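Local coordinates for hypothetical protein Rv2632c/MT2708 (Mycobacterium tuberculosis, PDB 2FGG) that is of unknown function but belongs to the Rv2632c-like family and folds as a three-stranded antiparallel beta sheet covered by one long helix, at residues L59-A62 and R63-D67; E50-A53 and Q54-D57; L30-G34 and R35-G39. All blocks are in the same frame, centred on the assembly; numbering follows the deposited sequence.

Contact 1 of 3, residues L59-A62 and R63-D67; sequences LAIA and RALSD
Leu59 presses against one face of the Arg63 guanidinium, its CD1 3.6 Å above the plane and over the centre. The arginine chain slants across the leucine: CG of Leu59 is anti to the backbone N (chi1 -179°), and Arg63 runs extended from CG to NE, which carries the flat group past the leucine branch. Leu59 CG comes 3.6 Å from Arg63 NH1, an apolar cover; NH1 makes its hydrogen bond to the carbonyl oxygen of Leu42 instead. Arginine suits this place: its methylene chain packs while its end reaches the neighbouring strand.

Leu59 and Arg63 stand one turn apart on helix 54-83, an i to i+4 spacing also seen in the backbone bond from Ala64 N to Ala60 O at 2.9 Å. Both alanines face strand 24-32, touching Ala26, their small size letting helix and sheet come close. On another side Ile61 and Leu65 run alongside each other in the same direction, with Ile61 CG2 4.0 Å from Leu65 CD1. Ser66 OG folds back to donate to Ala62 O at 2.8 Å, while Ser66 N reaches that oxygen at 3.1 Å from the opposite face of the carbonyl plane.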
ATOM      1  N   LEU A  59       8.923  -4.030   7.551  1.00 52.29           N
ATOM      2  CA  LEU A  59       9.560  -3.349   6.426  1.00 51.77           C
ATOM      3  C   LEU A  59       8.796  -3.584   5.125  1.00 52.12           C
ATOM      4  O   LEU A  59       8.661  -2.677   4.307  1.00 52.34           O
ATOM      5  CB  LEU A  59      11.018  -3.787   6.271  1.00 51.54           C
ATOM      6  CG  LEU A  59      11.867  -3.168   5.154  1.00 50.91           C
ATOM      7  CD1 LEU A  59      11.734  -1.656   5.105  1.00 49.81           C
ATOM      8  CD2 LEU A  59      13.329  -3.567   5.309  1.00 50.87           C
ATOM      9  N   ALA A  60       8.310  -4.805   4.932  1.00 52.44           N
ATOM     10  CA  ALA A  60       7.505  -5.122   3.768  1.00 52.81           C
ATOM     11  C   ALA A  60       6.206  -4.336   3.803  1.00 53.25           C
ATOM     12  O   ALA A  60       5.801  -3.781   2.792  1.00 54.17           O
ATOM     13  CB  ALA A  60       7.224  -6.595   3.699  1.00 52.53           C
ATOM     14  N   ILE A  61       5.555  -4.288   4.959  1.00 53.59           N
ATOM     15  CA  ILE A  61       4.307  -3.548   5.097  1.00 54.13           C
ATOM     16  C   ILE A  61       4.541  -2.068   4.817  1.00 54.50           C
ATOM     17  O   ILE A  61       3.775  -1.442   4.095  1.00 55.44           O
ATOM     18  CB  ILE A  61       3.678  -3.718   6.496  1.00 54.26           C
ATOM     19  CG1 ILE A  61       3.301  -5.177   6.749  1.00 54.67           C
ATOM     20  CG2 ILE A  61       2.435  -2.869   6.627  1.00 54.84           C
ATOM     21  CD1 ILE A  61       2.896  -5.449   8.184  1.00 56.00           C
ATOM     22  N   ALA A  62       5.607  -1.512   5.378  1.00 54.50           N
ATOM     23  CA  ALA A  62       5.949  -0.119   5.150  1.00 54.42           C
ATOM     24  C   ALA A  62       6.102   0.179   3.655  1.00 54.53           C
ATOM     25  O   ALA A  62       5.583   1.168   3.163  1.00 55.26           O
ATOM     26  CB  ALA A  62       7.211   0.252   5.923  1.00 53.89           C
ATOM     27  N   ARG A  63       6.806  -0.680   2.933  1.00 54.58           N
ATOM     28  CA  ARG A  63       6.997  -0.496   1.489  1.00 54.37           C
ATOM     29  C   ARG A  63       5.697  -0.688   0.699  1.00 55.17           C
ATOM     30  O   ARG A  63       5.451   0.017  -0.278  1.00 55.68           O
ATOM     31  CB  ARG A  63       8.096  -1.414   0.978  1.00 53.47           C
ATOM     32  CG  ARG A  63       9.410  -1.159   1.663  1.00 51.83           C
ATOM     33  CD  ARG A  63      10.502  -2.071   1.201  1.00 49.30           C
ATOM     34  NE  ARG A  63      11.792  -1.437   1.442  1.00 48.81           N
ATOM     35  CZ  ARG A  63      12.925  -2.085   1.664  1.00 47.97           C
ATOM     36  NH1 ARG A  63      12.942  -3.405   1.682  1.00 47.31           N
ATOM     37  NH2 ARG A  63      14.041  -1.405   1.880  1.00 48.21           N
ATOM     38  N   ALA A  64       4.864  -1.627   1.140  1.00 55.56           N
ATOM     39  CA  ALA A  64       3.555  -1.823   0.549  1.00 56.27           C
ATOM     40  C   ALA A  64       2.675  -0.587   0.707  1.00 56.63           C
ATOM     41  O   ALA A  64       2.011  -0.185  -0.228  1.00 57.48           O
ATOM     42  CB  ALA A  64       2.885  -3.038   1.135  1.00 55.85           C
ATOM     43  N   LEU A  65       2.668   0.017   1.887  1.00 57.51           N
ATOM     44  CA  LEU A  65       1.816   1.182   2.148  1.00 57.81           C
ATOM     45  C   LEU A  65       2.293   2.436   1.412  1.00 58.33           C
ATOM     46  O   LEU A  65       1.473   3.236   0.978  1.00 58.49           O
ATOM     47  CB  LEU A  65       1.709   1.447   3.655  1.00 57.79           C
ATOM     48  CG  LEU A  65       1.023   0.382   4.518  1.00 56.94           C
ATOM     49  CD1 LEU A  65       1.065   0.802   5.971  1.00 53.76           C
ATOM     50  CD2 LEU A  65      -0.415   0.084   4.083  1.00 56.02           C
ATOM     51  N   SER A  66       3.612   2.596   1.292  1.00 59.05           N
ATOM     52  CA  SER A  66       4.230   3.642   0.479  1.00 60.09           C
ATOM     53  C   SER A  66       3.789   3.533  -0.954  1.00 60.01           C
ATOM     54  O   SER A  66       3.482   4.535  -1.587  1.00 60.46           O
ATOM     55  CB  SER A  66       5.757   3.520   0.476  1.00 60.13           C
ATOM     56  OG  SER A  66       6.268   3.512   1.785  1.00 63.06           O
ATOM     57  N   ASP A  67       3.812   2.312  -1.475  1.00 60.41           N
ATOM     58  CA  ASP A  67       3.419   2.044  -2.845  1.00 60.41           C
ATOM     59  C   ASP A  67       1.976   2.494  -3.036  1.00 60.40           C
ATOM     60  O   ASP A  67       1.661   3.210  -3.977  1.00 60.70           O
ATOM     61  CB  ASP A  67       3.558   0.553  -3.150  1.00 60.66           C
ATOM     62  CG  ASP A  67       3.285   0.225  -4.598  1.00 61.63           C
ATOM     63  OD1 ASP A  67       3.371   1.144  -5.438  1.00 65.11           O
ATOM     64  OD2 ASP A  67       2.994  -0.948  -4.915  1.00 62.79           O
TER

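Contact 2 of 3, residues E50-A53 and Q54-D57; sequences EPVA and QIGD
The Asp57 carboxylate turns one face to the backbone oxygen of Ala53, which stands almost directly above the carboxyl carbon: Ala53 O is 2.9 Å from Asp57 CG and almost equidistant from both carboxylate oxygens. In a carboxylate neither oxygen has a proton to offer Ala53 O, so this contact is not a hydrogen bond; the backbone joins them, Asp57 N donating to Ala53 O at 3.2 Å, tilted 35° from the carbonyl plane. Glu19, a like charge close by, would probably raise the proton affinity of one of the two.

Gln54 extends its chain away from the loop, and the NE2 of its amide bonds to Glu58. On the loop side, Ile55 reaches back with CD1, 3.9 Å from Pro51 CB and 3.8 Å from Val52 CG1, a flexible end against a rigid ring and a branched side chain. The successive cis peptide bonds modelled through 50-53 are unusual, leaving the loop's detail doubtful. The arrangement is that of a helix N-terminus: Ala53 takes the N-cap position but, lacking a polar side chain, caps nothing with it, and Asp57, closing the first turn, has a negative charge probably favourable near the helix start.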
ATOM      1  N   GLU A  50      18.821 -13.458  11.115  1.00 78.16           N
ATOM      2  CA  GLU A  50      18.219 -13.798   9.810  1.00 77.51           C
ATOM      3  C   GLU A  50      17.068 -12.877   9.334  1.00 76.67           C
ATOM      4  O   GLU A  50      16.689 -12.950   8.157  1.00 76.84           O
ATOM      5  CB  GLU A  50      17.821 -15.290   9.712  1.00 77.69           C
ATOM      6  CG  GLU A  50      16.424 -15.650  10.228  1.00 78.33           C
ATOM      7  CD  GLU A  50      16.448 -16.449  11.526  1.00 79.29           C
ATOM      8  OE1 GLU A  50      15.411 -16.469  12.225  1.00 79.90           O
ATOM      9  OE2 GLU A  50      17.494 -17.059  11.848  1.00 79.35           O
ATOM     10  N   PRO A  51      16.506 -12.016  10.223  1.00 75.74           N
ATOM     11  CA  PRO A  51      16.569 -11.889  11.701  1.00 74.67           C
ATOM     12  C   PRO A  51      15.822 -12.964  12.576  1.00 73.45           C
ATOM     13  O   PRO A  51      16.555 -13.814  13.086  1.00 73.42           O
ATOM     14  CB  PRO A  51      16.225 -10.408  11.958  1.00 74.87           C
ATOM     15  CG  PRO A  51      16.237  -9.746  10.551  1.00 75.31           C
ATOM     16  CD  PRO A  51      15.802 -10.861   9.640  1.00 75.68           C
ATOM     17  N   VAL A  52      14.496 -13.009  12.847  1.00 71.70           N
ATOM     18  CA  VAL A  52      13.413 -11.976  12.951  1.00 70.21           C
ATOM     19  C   VAL A  52      13.030 -11.126  11.716  1.00 69.02           C
ATOM     20  O   VAL A  52      13.655 -10.110  11.472  1.00 69.33           O
ATOM     21  CB  VAL A  52      13.467 -11.179  14.338  1.00 70.30           C
ATOM     22  CG1 VAL A  52      14.738 -10.345  14.512  1.00 70.12           C
ATOM     23  CG2 VAL A  52      12.222 -10.335  14.561  1.00 70.92           C
ATOM     24  N   ALA A  53      11.956 -11.434  10.978  1.00 67.25           N
ATOM     25  CA  ALA A  53      10.667 -12.027  11.387  1.00 65.28           C
ATOM     26  C   ALA A  53       9.713 -10.832  11.449  1.00 63.85           C
ATOM     27  O   ALA A  53       9.030 -10.532  10.473  1.00 63.49           O
ATOM     28  CB  ALA A  53      10.718 -12.780  12.703  1.00 65.45           C
ATOM     29  N   GLN A  54       9.714 -10.120  12.571  1.00 61.92           N
ATOM     30  CA  GLN A  54       8.952  -8.884  12.699  1.00 60.06           C
ATOM     31  C   GLN A  54       9.583  -7.770  11.863  1.00 58.68           C
ATOM     32  O   GLN A  54       8.862  -6.981  11.256  1.00 58.28           O
ATOM     33  CB  GLN A  54       8.844  -8.461  14.164  1.00 60.21           C
ATOM     34  CG  GLN A  54       7.867  -7.324  14.424  1.00 60.53           C
ATOM     35  CD  GLN A  54       8.031  -6.733  15.807  1.00 61.79           C
ATOM     36  OE1 GLN A  54       7.777  -7.397  16.809  1.00 63.81           O
ATOM     37  NE2 GLN A  54       8.459  -5.479  15.871  1.00 62.53           N
ATOM     38  N   ILE A  55      10.918  -7.722  11.831  1.00 57.05           N
ATOM     39  CA  ILE A  55      11.654  -6.732  11.037  1.00 55.58           C
ATOM     40  C   ILE A  55      11.312  -6.840   9.547  1.00 54.96           C
ATOM     41  O   ILE A  55      10.947  -5.848   8.926  1.00 54.65           O
ATOM     42  CB  ILE A  55      13.190  -6.816  11.246  1.00 55.48           C
ATOM     43  CG1 ILE A  55      13.558  -6.559  12.707  1.00 55.02           C
ATOM     44  CG2 ILE A  55      13.906  -5.810  10.352  1.00 55.10           C
ATOM     45  CD1 ILE A  55      15.014  -6.843  13.048  1.00 55.29           C
ATOM     46  N   GLY A  56      11.418  -8.042   8.988  1.00 54.23           N
ATOM     47  CA  GLY A  56      11.066  -8.274   7.591  1.00 53.78           C
ATOM     48  C   GLY A  56       9.617  -7.950   7.259  1.00 53.59           C
ATOM     49  O   GLY A  56       9.335  -7.364   6.219  1.00 53.38           O
ATOM     50  N   ASP A  57       8.704  -8.332   8.152  1.00 53.62           N
ATOM     51  CA  ASP A  57       7.270  -8.089   7.987  1.00 53.69           C
ATOM     52  C   ASP A  57       6.941  -6.612   7.989  1.00 53.63           C
ATOM     53  O   ASP A  57       6.283  -6.123   7.073  1.00 54.33           O
ATOM     54  CB  ASP A  57       6.465  -8.758   9.105  1.00 53.92           C
ATOM     55  CG  ASP A  57       6.504 -10.264   9.041  1.00 54.33           C
ATOM     56  OD1 ASP A  57       7.115 -10.829   8.105  1.00 55.17           O
ATOM     57  OD2 ASP A  57       5.933 -10.888   9.957  1.00 55.39           O
TER

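Contact 3 of 3, residues L30-G34 and R35-G39; sequences LSWAG and RQMVG
Ser31 OG and Gln36 CG each sit anti to the carbonyl carbon, beside the backbone N, and Gln36 bends at chi2 (-60°), swinging its amide across to the neighbouring strand. Ser31 OG donates to Gln36 OE1 at 3.0 Å, a bond that meets the oxygen from the side, with a C=O...donor angle of only 104°. A small hydroxyl and a longer, flexible amide, both polar, suit this exposed face, where Gln36 also touches Arg29.

Leu30, Trp32, Arg35 and Met37 share the other face of the sheet. Met37 brings SE to 3.9 Å from Trp32 CB and 5.2 Å from the centroid of the five-membered ring, an oblique Met-aromatic contact. From helix 54-83, Leu68 and Gln71 touch Met37, and Leu75 touches both Trp32 and Arg35, while the buried Leu30 packs on Cys11 and Ile13. Met37, modelled as selenomethionine, is buried, where a flexible apolar chain fits; Trp32 stays largely exposed.

The framework is a beta hairpin closed by a tight type I' turn, Trp32 to Arg35. Its two central residues, Ala33 and Gly34, both have positive phi, a conformation that glycine adopts easily and alanine less readily. The paired strands are knitted by Leu30 N to Met37 O and Met37 N to Leu30 O, each 2.7 Å, and by Trp32 N to Arg35 O at 2.8 Å. The returning bond, Arg35 N to Trp32 O, is bent by the turn, its donor lying well above the carbonyl plane. Arg35 CG, held between the backbone N and the carbonyl carbon (chi1 76°), comes 3.0 Å from Trp32 O. The guanidinium lies beside Ala33, NH2 3.9 Å from Ala33 CB, with the carbonyl oxygens of Trp32 and Ala33 near its edge, too far for hydrogen bonds.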
ATOM      1  N   LEU A  30      -6.664  -2.036  -1.324  1.00 64.82           N
ATOM      2  CA  LEU A  30      -7.732  -1.083  -1.048  1.00 64.42           C
ATOM      3  C   LEU A  30      -8.715  -1.045  -2.224  1.00 64.63           C
ATOM      4  O   LEU A  30      -8.303  -0.942  -3.382  1.00 64.81           O
ATOM      5  CB  LEU A  30      -7.141   0.311  -0.786  1.00 64.24           C
ATOM      6  CG  LEU A  30      -8.064   1.537  -0.708  1.00 63.80           C
ATOM      7  CD1 LEU A  30      -9.044   1.454   0.462  1.00 62.25           C
ATOM      8  CD2 LEU A  30      -7.243   2.805  -0.623  1.00 63.60           C
ATOM      9  N   SER A  31     -10.007  -1.154  -1.928  1.00 64.66           N
ATOM     10  CA  SER A  31     -11.043  -0.931  -2.927  1.00 64.75           C
ATOM     11  C   SER A  31     -11.381   0.544  -2.939  1.00 64.80           C
ATOM     12  O   SER A  31     -11.854   1.083  -1.938  1.00 64.62           O
ATOM     13  CB  SER A  31     -12.292  -1.750  -2.614  1.00 64.82           C
ATOM     14  OG  SER A  31     -12.119  -3.102  -2.990  1.00 65.56           O
ATOM     15  N   TRP A  32     -11.125   1.200  -4.067  1.00 65.22           N
ATOM     16  CA  TRP A  32     -11.291   2.655  -4.157  1.00 65.80           C
ATOM     17  C   TRP A  32     -11.728   3.140  -5.537  1.00 66.39           C
ATOM     18  O   TRP A  32     -11.140   2.768  -6.552  1.00 66.50           O
ATOM     19  CB  TRP A  32     -10.014   3.386  -3.718  1.00 65.41           C
ATOM     20  CG  TRP A  32     -10.207   4.862  -3.605  1.00 64.91           C
ATOM     21  CD1 TRP A  32      -9.787   5.813  -4.487  1.00 64.63           C
ATOM     22  CD2 TRP A  32     -10.901   5.556  -2.564  1.00 64.84           C
ATOM     23  NE1 TRP A  32     -10.167   7.059  -4.054  1.00 64.49           N
ATOM     24  CE2 TRP A  32     -10.856   6.931  -2.878  1.00 64.68           C
ATOM     25  CE3 TRP A  32     -11.561   5.148  -1.395  1.00 64.53           C
ATOM     26  CZ2 TRP A  32     -11.442   7.907  -2.061  1.00 64.78           C
ATOM     27  CZ3 TRP A  32     -12.148   6.119  -0.586  1.00 64.62           C
ATOM     28  CH2 TRP A  32     -12.080   7.481  -0.924  1.00 64.81           C
ATOM     29  N   ALA A  33     -12.762   3.982  -5.549  1.00 67.13           N
ATOM     30  CA  ALA A  33     -13.317   4.553  -6.770  1.00 67.71           C
ATOM     31  C   ALA A  33     -13.560   3.473  -7.817  1.00 68.34           C
ATOM     32  O   ALA A  33     -13.238   3.648  -8.992  1.00 68.65           O
ATOM     33  CB  ALA A  33     -12.403   5.651  -7.313  1.00 67.66           C
ATOM     34  N   GLY A  34     -14.116   2.348  -7.378  1.00 68.92           N
ATOM     35  CA  GLY A  34     -14.421   1.239  -8.278  1.00 69.75           C
ATOM     36  C   GLY A  34     -13.224   0.483  -8.837  1.00 70.12           C
ATOM     37  O   GLY A  34     -13.342  -0.220  -9.846  1.00 70.14           O
ATOM     38  N   ARG A  35     -12.074   0.619  -8.185  1.00 70.47           N
ATOM     39  CA  ARG A  35     -10.893  -0.139  -8.579  1.00 71.11           C
ATOM     40  C   ARG A  35     -10.219  -0.820  -7.384  1.00 70.86           C
ATOM     41  O   ARG A  35     -10.310  -0.355  -6.248  1.00 70.70           O
ATOM     42  CB  ARG A  35      -9.915   0.738  -9.380  1.00 71.01           C
ATOM     43  CG  ARG A  35      -9.110   1.731  -8.556  1.00 72.23           C
ATOM     44  CD  ARG A  35      -8.521   2.857  -9.402  1.00 72.33           C
ATOM     45  NE  ARG A  35      -9.517   3.894  -9.668  1.00 74.99           N
ATOM     46  CZ  ARG A  35      -9.316   4.957 -10.443  1.00 75.67           C
ATOM     47  NH1 ARG A  35      -8.139   5.136 -11.037  1.00 76.24           N
ATOM     48  NH2 ARG A  35     -10.298   5.840 -10.625  1.00 74.87           N
ATOM     49  N   GLN A  36      -9.577  -1.948  -7.662  1.00 71.11           N
ATOM     50  CA  GLN A  36      -8.806  -2.679  -6.671  1.00 71.22           C
ATOM     51  C   GLN A  36      -7.405  -2.138  -6.728  1.00 71.12           C
ATOM     52  O   GLN A  36      -6.714  -2.296  -7.727  1.00 71.16           O
ATOM     53  CB  GLN A  36      -8.779  -4.178  -6.988  1.00 71.34           C
ATOM     54  CG  GLN A  36     -10.144  -4.824  -7.131  1.00 72.67           C
ATOM     55  CD  GLN A  36     -10.978  -4.714  -5.868  1.00 74.42           C
ATOM     56  OE1 GLN A  36     -10.465  -4.848  -4.755  1.00 75.32           O
ATOM     57  NE2 GLN A  36     -12.273  -4.468  -6.035  1.00 75.37           N
HETATM   58  N   MSE A  37      -6.983  -1.482  -5.665  1.00 71.03           N
HETATM   59  CA  MSE A  37      -5.638  -0.950  -5.626  1.00 71.61           C
HETATM   60  C   MSE A  37      -4.782  -1.799  -4.705  1.00 69.78           C
HETATM   61  O   MSE A  37      -5.193  -2.128  -3.598  1.00 69.84           O
HETATM   62  CB  MSE A  37      -5.665   0.505  -5.184  1.00 71.24           C
HETATM   63  CG  MSE A  37      -6.493   1.371  -6.100  1.00 72.72           C
HETATM   64 SE   MSE A  37      -6.534   3.212  -5.517  1.00 77.05          SE
HETATM   65  CE  MSE A  37      -4.751   3.742  -5.950  1.00 75.19           C
ATOM     66  N   VAL A  38      -3.603  -2.178  -5.182  1.00 68.35           N
ATOM     67  CA  VAL A  38      -2.699  -3.015  -4.401  1.00 66.50           C
ATOM     68  C   VAL A  38      -1.326  -2.383  -4.338  1.00 65.52           C
ATOM     69  O   VAL A  38      -0.704  -2.117  -5.359  1.00 65.37           O
ATOM     70  CB  VAL A  38      -2.578  -4.449  -4.972  1.00 66.46           C
ATOM     71  CG1 VAL A  38      -1.809  -5.343  -4.008  1.00 65.71           C
ATOM     72  CG2 VAL A  38      -3.945  -5.036  -5.242  1.00 66.04           C
ATOM     73  N   GLY A  39      -0.871  -2.137  -3.120  1.00 64.65           N
ATOM     74  CA  GLY A  39       0.499  -1.725  -2.872  1.00 63.83           C
ATOM     75  C   GLY A  39       1.319  -2.959  -2.573  1.00 63.13           C
ATOM     76  O   GLY A  39       0.888  -3.822  -1.810  1.00 62.87           O
TER

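Overall arrangement
Along the chain contact 3 comes first, at the turn between strands 24-32 and 35-43; contact 2 follows where the loop after strand 35-43 enters helix 54-83, and contact 1 occupies the next turns of that helix. Contacts 1 and 2 share the helix, with centres about 14 Å apart. Contact 1 lies about 16 Å from contact 3, centre to centre, yet they touch: Ala64 and Asp67 pack against Gly39. Contacts 2 and 3 are about 28 Å apart between centres, on opposite sides of the chain's centre. The three thus sample an elongated fold in which one helix runs across a three-stranded antiparallel sheet, in a protein whose function remains unknown.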